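Local atomic coordinates of BSU-2 beta-lactamase (Bacillus subtilis, PDB entry 6W5E), a protein that hydrolyses the beta-lactam ring of antibiotics as a class D beta-lactamase, probably through a serine acyl-enzyme. Residues T215-V228 / F240-K252. Sequence-based numbering, arbitrary orientation.
Sequences TGTRLTDMGLGWFV and FVTNVDDSGTKAK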
loop_
_atom_site.group_PDB
_atom_site.type_symbol
_atom_site.label_atom_id
_atom_site.label_comp_id
_atom_site.label_asym_id
_atom_site.label_seq_id
_atom_site.Cartn_x
_atom_site.Cartn_y
_atom_site.Cartn_z
ATOM N N THR A 215 0.776 4.738 -2.159
ATOM C CA THR A 215 1.033 4.658 -3.588
ATOM C C THR A 215 2.257 3.784 -3.875
ATOM O O THR A 215 3.098 3.522 -3.005
ATOM C CB THR A 215 1.308 6.051 -4.165
ATOM O OG1 THR A 215 2.375 6.663 -3.428
ATOM C CG2 THR A 215 0.071 6.931 -4.110
ATOM N N GLY A 216 2.343 3.333 -5.122
ATOM C CA GLY A 216 3.565 2.764 -5.649
ATOM C C GLY A 216 3.658 3.088 -7.127
ATOM O O GLY A 216 2.628 3.127 -7.818
ATOM N N THR A 217 4.867 3.330 -7.627
ATOM C CA THR A 217 5.102 3.592 -9.041
ATOM C C THR A 217 6.407 2.927 -9.443
ATOM O O THR A 217 7.381 2.953 -8.689
ATOM C CB THR A 217 5.248 5.098 -9.324
ATOM O OG1 THR A 217 4.134 5.818 -8.790
ATOM C CG2 THR A 217 5.376 5.384 -10.824
ATOM N N ARG A 218 6.427 2.321 -10.622
ATOM C CA ARG A 218 7.693 1.946 -11.236
ATOM C C ARG A 218 8.276 3.218 -11.834
ATOM O O ARG A 218 7.830 3.697 -12.880
ATOM C CB ARG A 218 7.495 0.863 -12.289
ATOM C CG ARG A 218 8.802 0.335 -12.831
ATOM C CD ARG A 218 8.576 -0.876 -13.688
ATOM N NE ARG A 218 7.929 -0.511 -14.938
ATOM C CZ ARG A 218 7.074 -1.294 -15.584
ATOM N NH1 ARG A 218 6.533 -0.886 -16.718
ATOM N NH2 ARG A 218 6.767 -2.487 -15.095
ATOM N N LEU A 219 9.258 3.791 -11.141
ATOM C CA LEU A 219 9.789 5.096 -11.499
ATOM C C LEU A 219 10.696 5.050 -12.716
ATOM O O LEU A 219 11.015 6.108 -13.266
ATOM C CB LEU A 219 10.543 5.695 -10.308
ATOM C CG LEU A 219 9.695 5.921 -9.053
ATOM C CD1 LEU A 219 10.567 6.315 -7.868
ATOM C CD2 LEU A 219 8.621 6.972 -9.309
ATOM N N THR A 220 11.114 3.858 -13.147
ATOM C CA THR A 220 11.971 3.763 -14.325
ATOM C C THR A 220 11.278 4.326 -15.558
ATOM O O THR A 220 11.923 4.949 -16.408
ATOM C CB THR A 220 12.390 2.308 -14.550
ATOM O OG1 THR A 220 11.228 1.481 -14.683
ATOM C CG2 THR A 220 13.230 1.805 -13.376
ATOM N N ASP A 221 9.957 4.128 -15.666
ATOM C CA ASP A 221 9.222 4.567 -16.846
ATOM C C ASP A 221 7.802 5.024 -16.532
ATOM O O ASP A 221 7.030 5.256 -17.471
ATOM C CB ASP A 221 9.161 3.444 -17.876
ATOM C CG ASP A 221 8.409 2.225 -17.370
ATOM O OD1 ASP A 221 8.032 2.177 -16.175
ATOM O OD2 ASP A 221 8.188 1.300 -18.172
ATOM N N MET A 222 7.422 5.124 -15.256
ATOM C CA MET A 222 6.074 5.521 -14.849
ATOM C C MET A 222 5.004 4.598 -15.427
ATOM O O MET A 222 3.873 5.018 -15.675
ATOM C CB MET A 222 5.780 6.992 -15.173
ATOM C CG MET A 222 6.868 7.956 -14.740
ATOM S SD MET A 222 6.989 8.031 -12.949
ATOM C CE MET A 222 5.432 8.803 -12.533
ATOM N N GLY A 223 5.348 3.334 -15.641
ATOM C CA GLY A 223 4.493 2.422 -16.369
ATOM C C GLY A 223 3.689 1.465 -15.529
ATOM O O GLY A 223 2.911 0.679 -16.082
ATOM N N LEU A 224 3.872 1.484 -14.212
ATOM C CA LEU A 224 3.140 0.620 -13.302
ATOM C C LEU A 224 2.813 1.452 -12.075
ATOM O O LEU A 224 3.686 2.147 -11.547
ATOM C CB LEU A 224 4.015 -0.566 -12.887
ATOM C CG LEU A 224 3.470 -1.478 -11.796
ATOM C CD1 LEU A 224 2.161 -2.111 -12.229
ATOM C CD2 LEU A 224 4.510 -2.539 -11.470
ATOM N N GLY A 225 1.568 1.394 -11.632
ATOM C CA GLY A 225 1.116 2.249 -10.547
ATOM C C GLY A 225 0.132 1.532 -9.649
ATOM O O GLY A 225 -0.676 0.712 -10.102
ATOM N N TRP A 226 0.197 1.866 -8.361
ATOM C CA TRP A 226 -0.674 1.281 -7.357
ATOM C C TRP A 226 -1.176 2.367 -6.413
ATOM O O TRP A 226 -0.469 3.334 -6.124
ATOM C CB TRP A 226 0.104 0.346 -6.441
ATOM C CG TRP A 226 0.708 -0.912 -6.982
ATOM C CD1 TRP A 226 1.965 -1.066 -7.500
ATOM C CD2 TRP A 226 0.133 -2.227 -6.925
ATOM N NE1 TRP A 226 2.191 -2.391 -7.807
ATOM C CE2 TRP A 226 1.081 -3.123 -7.465
ATOM C CE3 TRP A 226 -1.098 -2.730 -6.482
ATOM C CZ2 TRP A 226 0.842 -4.492 -7.565
ATOM C CZ3 TRP A 226 -1.337 -4.092 -6.581
ATOM C CH2 TRP A 226 -0.376 -4.955 -7.128
ATOM N N PHE A 227 -2.379 2.159 -5.874
ATOM C CA PHE A 227 -2.823 2.858 -4.672
ATOM C C PHE A 227 -3.657 1.866 -3.877
ATOM O O PHE A 227 -4.666 1.358 -4.377
ATOM C CB PHE A 227 -3.614 4.133 -4.993
ATOM C CG PHE A 227 -3.983 4.945 -3.774
ATOM C CD1 PHE A 227 -2.995 5.486 -2.948
ATOM C CD2 PHE A 227 -5.313 5.167 -3.449
ATOM C CE1 PHE A 227 -3.336 6.234 -1.831
ATOM C CE2 PHE A 227 -5.653 5.920 -2.332
ATOM C CZ PHE A 227 -4.669 6.451 -1.527
ATOM N N VAL A 228 -3.210 1.543 -2.666
ATOM C CA VAL A 228 -3.813 0.484 -1.870
ATOM C C VAL A 228 -4.062 0.999 -0.464
ATOM O O VAL A 228 -3.322 1.848 0.040
ATOM C CB VAL A 228 -2.928 -0.789 -1.861
ATOM C CG1 VAL A 228 -2.561 -1.195 -3.295
ATOM C CG2 VAL A 228 -1.665 -0.594 -1.034
ATOM N N PHE A 240 -9.414 -1.195 -0.321
ATOM C CA PHE A 240 -9.316 -0.994 -1.764
ATOM C C PHE A 240 -7.913 -1.279 -2.286
ATOM O O PHE A 240 -6.905 -1.093 -1.586
ATOM C CB PHE A 240 -9.746 0.426 -2.187
ATOM C CG PHE A 240 -8.928 1.507 -1.543
ATOM C CD1 PHE A 240 -7.679 1.848 -2.050
ATOM C CD2 PHE A 240 -9.401 2.180 -0.427
ATOM C CE1 PHE A 240 -6.899 2.820 -1.436
ATOM C CE2 PHE A 240 -8.631 3.164 0.180
ATOM C CZ PHE A 240 -7.382 3.482 -0.329
ATOM N N VAL A 241 -7.863 -1.702 -3.550
ATOM C CA VAL A 241 -6.624 -1.843 -4.303
ATOM C C VAL A 241 -6.885 -1.365 -5.721
ATOM O O VAL A 241 -7.806 -1.851 -6.389
ATOM C CB VAL A 241 -6.148 -3.309 -4.334
ATOM C CG1 VAL A 241 -5.048 -3.511 -5.369
ATOM C CG2 VAL A 241 -5.642 -3.730 -2.964
ATOM N N THR A 242 -6.065 -0.430 -6.188
ATOM C CA THR A 242 -6.074 0.022 -7.571
ATOM C C THR A 242 -4.697 -0.203 -8.170
ATOM O O THR A 242 -3.680 0.081 -7.529
ATOM C CB THR A 242 -6.432 1.502 -7.641
ATOM O OG1 THR A 242 -7.702 1.688 -7.014
ATOM C CG2 THR A 242 -6.503 1.983 -9.093
ATOM N N ASN A 243 -4.666 -0.734 -9.393
ATOM C CA ASN A 243 -3.409 -1.028 -10.068
ATOM C C ASN A 243 -3.580 -0.700 -11.545
ATOM O O ASN A 243 -4.604 -1.052 -12.138
ATOM C CB ASN A 243 -3.049 -2.509 -9.863
ATOM C CG ASN A 243 -2.017 -3.010 -10.837
ATOM O OD1 ASN A 243 -2.361 -3.542 -11.890
ATOM N ND2 ASN A 243 -0.741 -2.853 -10.495
ATOM N N VAL A 244 -2.596 -0.006 -12.131
ATOM C CA VAL A 244 -2.719 0.552 -13.476
ATOM C C VAL A 244 -1.379 0.481 -14.206
ATOM O O VAL A 244 -0.306 0.433 -13.595
ATOM C CB VAL A 244 -3.223 2.023 -13.468
ATOM C CG1 VAL A 244 -4.656 2.120 -12.975
ATOM C CG2 VAL A 244 -2.296 2.906 -12.632
ATOM N N ASP A 245 -1.457 0.520 -15.541
ATOM C CA ASP A 245 -0.286 0.696 -16.397
ATOM C C ASP A 245 0.040 2.180 -16.554
ATOM O O ASP A 245 0.140 2.694 -17.673
ATOM C CB ASP A 245 -0.500 -0.003 -17.756
ATOM C CG ASP A 245 -1.468 0.747 -18.677
ATOM O OD1 ASP A 245 -2.437 1.347 -18.173
ATOM O OD2 ASP A 245 -1.259 0.728 -19.917
ATOM N N ASP A 246 0.224 2.868 -15.430
ATOM C CA ASP A 246 0.377 4.318 -15.359
ATOM C C ASP A 246 0.986 4.601 -13.991
ATOM O O ASP A 246 1.394 3.676 -13.286
ATOM C CB ASP A 246 -0.989 4.988 -15.559
ATOM C CG ASP A 246 -0.900 6.393 -16.141
ATOM O OD1 ASP A 246 0.083 7.115 -15.880
ATOM O OD2 ASP A 246 -1.842 6.793 -16.857
ATOM N N SER A 247 1.025 5.865 -13.591
ATOM C CA SER A 247 1.715 6.201 -12.354
ATOM C C SER A 247 0.855 5.899 -11.127
ATOM O O SER A 247 -0.363 5.717 -11.206
ATOM C CB SER A 247 2.075 7.683 -12.333
ATOM O OG SER A 247 0.885 8.451 -12.268
ATOM N N GLY A 248 1.514 5.868 -9.964
ATOM C CA GLY A 248 0.789 5.755 -8.710
ATOM C C GLY A 248 -0.125 6.936 -8.453
ATOM O O GLY A 248 -1.175 6.786 -7.825
ATOM N N THR A 249 0.254 8.122 -8.941
ATOM C CA THR A 249 -0.630 9.281 -8.847
ATOM C C THR A 249 -1.923 9.036 -9.607
ATOM O O THR A 249 -3.014 9.345 -9.111
ATOM C CB THR A 249 0.087 10.522 -9.378
ATOM O OG1 THR A 249 1.179 10.833 -8.507
ATOM C CG2 THR A 249 -0.861 11.708 -9.441
ATOM N N LYS A 250 -1.819 8.466 -10.810
ATOM C CA LYS A 250 -3.018 8.111 -11.564
ATOM C C LYS A 250 -3.870 7.110 -10.792
ATOM O O LYS A 250 -5.094 7.258 -10.706
ATOM C CB LYS A 250 -2.635 7.554 -12.938
ATOM C CG LYS A 250 -3.830 7.132 -13.790
ATOM C CD LYS A 250 -4.720 8.309 -14.165
ATOM C CE LYS A 250 -5.662 7.937 -15.302
ATOM N NZ LYS A 250 -6.514 9.074 -15.733
ATOM N N ALA A 251 -3.239 6.074 -10.226
ATOM C CA ALA A 251 -3.985 5.100 -9.437
ATOM C C ALA A 251 -4.695 5.771 -8.268
ATOM O O ALA A 251 -5.856 5.461 -7.973
ATOM C CB ALA A 251 -3.036 4.013 -8.934
ATOM N N LYS A 252 -4.018 6.701 -7.594
ATOM C CA LYS A 252 -4.634 7.372 -6.455
ATOM C C LYS A 252 -5.783 8.262 -6.905
ATOM O O LYS A 252 -6.845 8.276 -6.275
ATOM C CB LYS A 252 -3.585 8.193 -5.703
ATOM C CG LYS A 252 -4.127 8.891 -4.455
ATOM C CD LYS A 252 -3.049 9.709 -3.765
ATOM C CE LYS A 252 -3.613 10.404 -2.543
ATOM N NZ LYS A 252 -2.593 11.237 -1.832
HETATM O O HOH W 1 3.223 8.760 -9.206
HETATM O O HOH W 2 2.672 7.381 -16.494
#
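Four backbone hydrogen bonds pair G225 with V244 and F227 with T242, joining antiparallel strands 225-233 and 236-244. Beyond V244 the chain turns back over the sheet, and helix 248-261 packs on the face carrying F227 and T242.

Side chains pack on both faces. On the helix side, F227 CG stands anti to its own nitrogen (chi1 -175°), laying the ring beneath K252, whose CG sits over its centre, 3.7 Å from the centroid, as a CH-pi contact. F240 CE1 meets F227 CE2 at 3.5 Å, the planes 26° apart and so offset that the rings hardly overlap. On the other face, V241 CG1 touches the indole edge of W226. There a polar group joins in: N243 ND2 lies 3.5 Å from W226 CE2, over the indole, and N243 OD1 accepts from R67 and Q72, which should fix the amide's rotation.

Polar contacts gather at the helix start, where S247 OG caps it by accepting from K250 N (3.1 Å). T215, of the KTG motif, and T217 bind through their hydroxyls a malonate, probably from the crystallisation liquor, that may mark an anion pocket. G248 N donates to T217 OG1 (2.9 Å), probably orienting that hydroxyl, and the helix N-terminus probably adds to the pocket's positive potential.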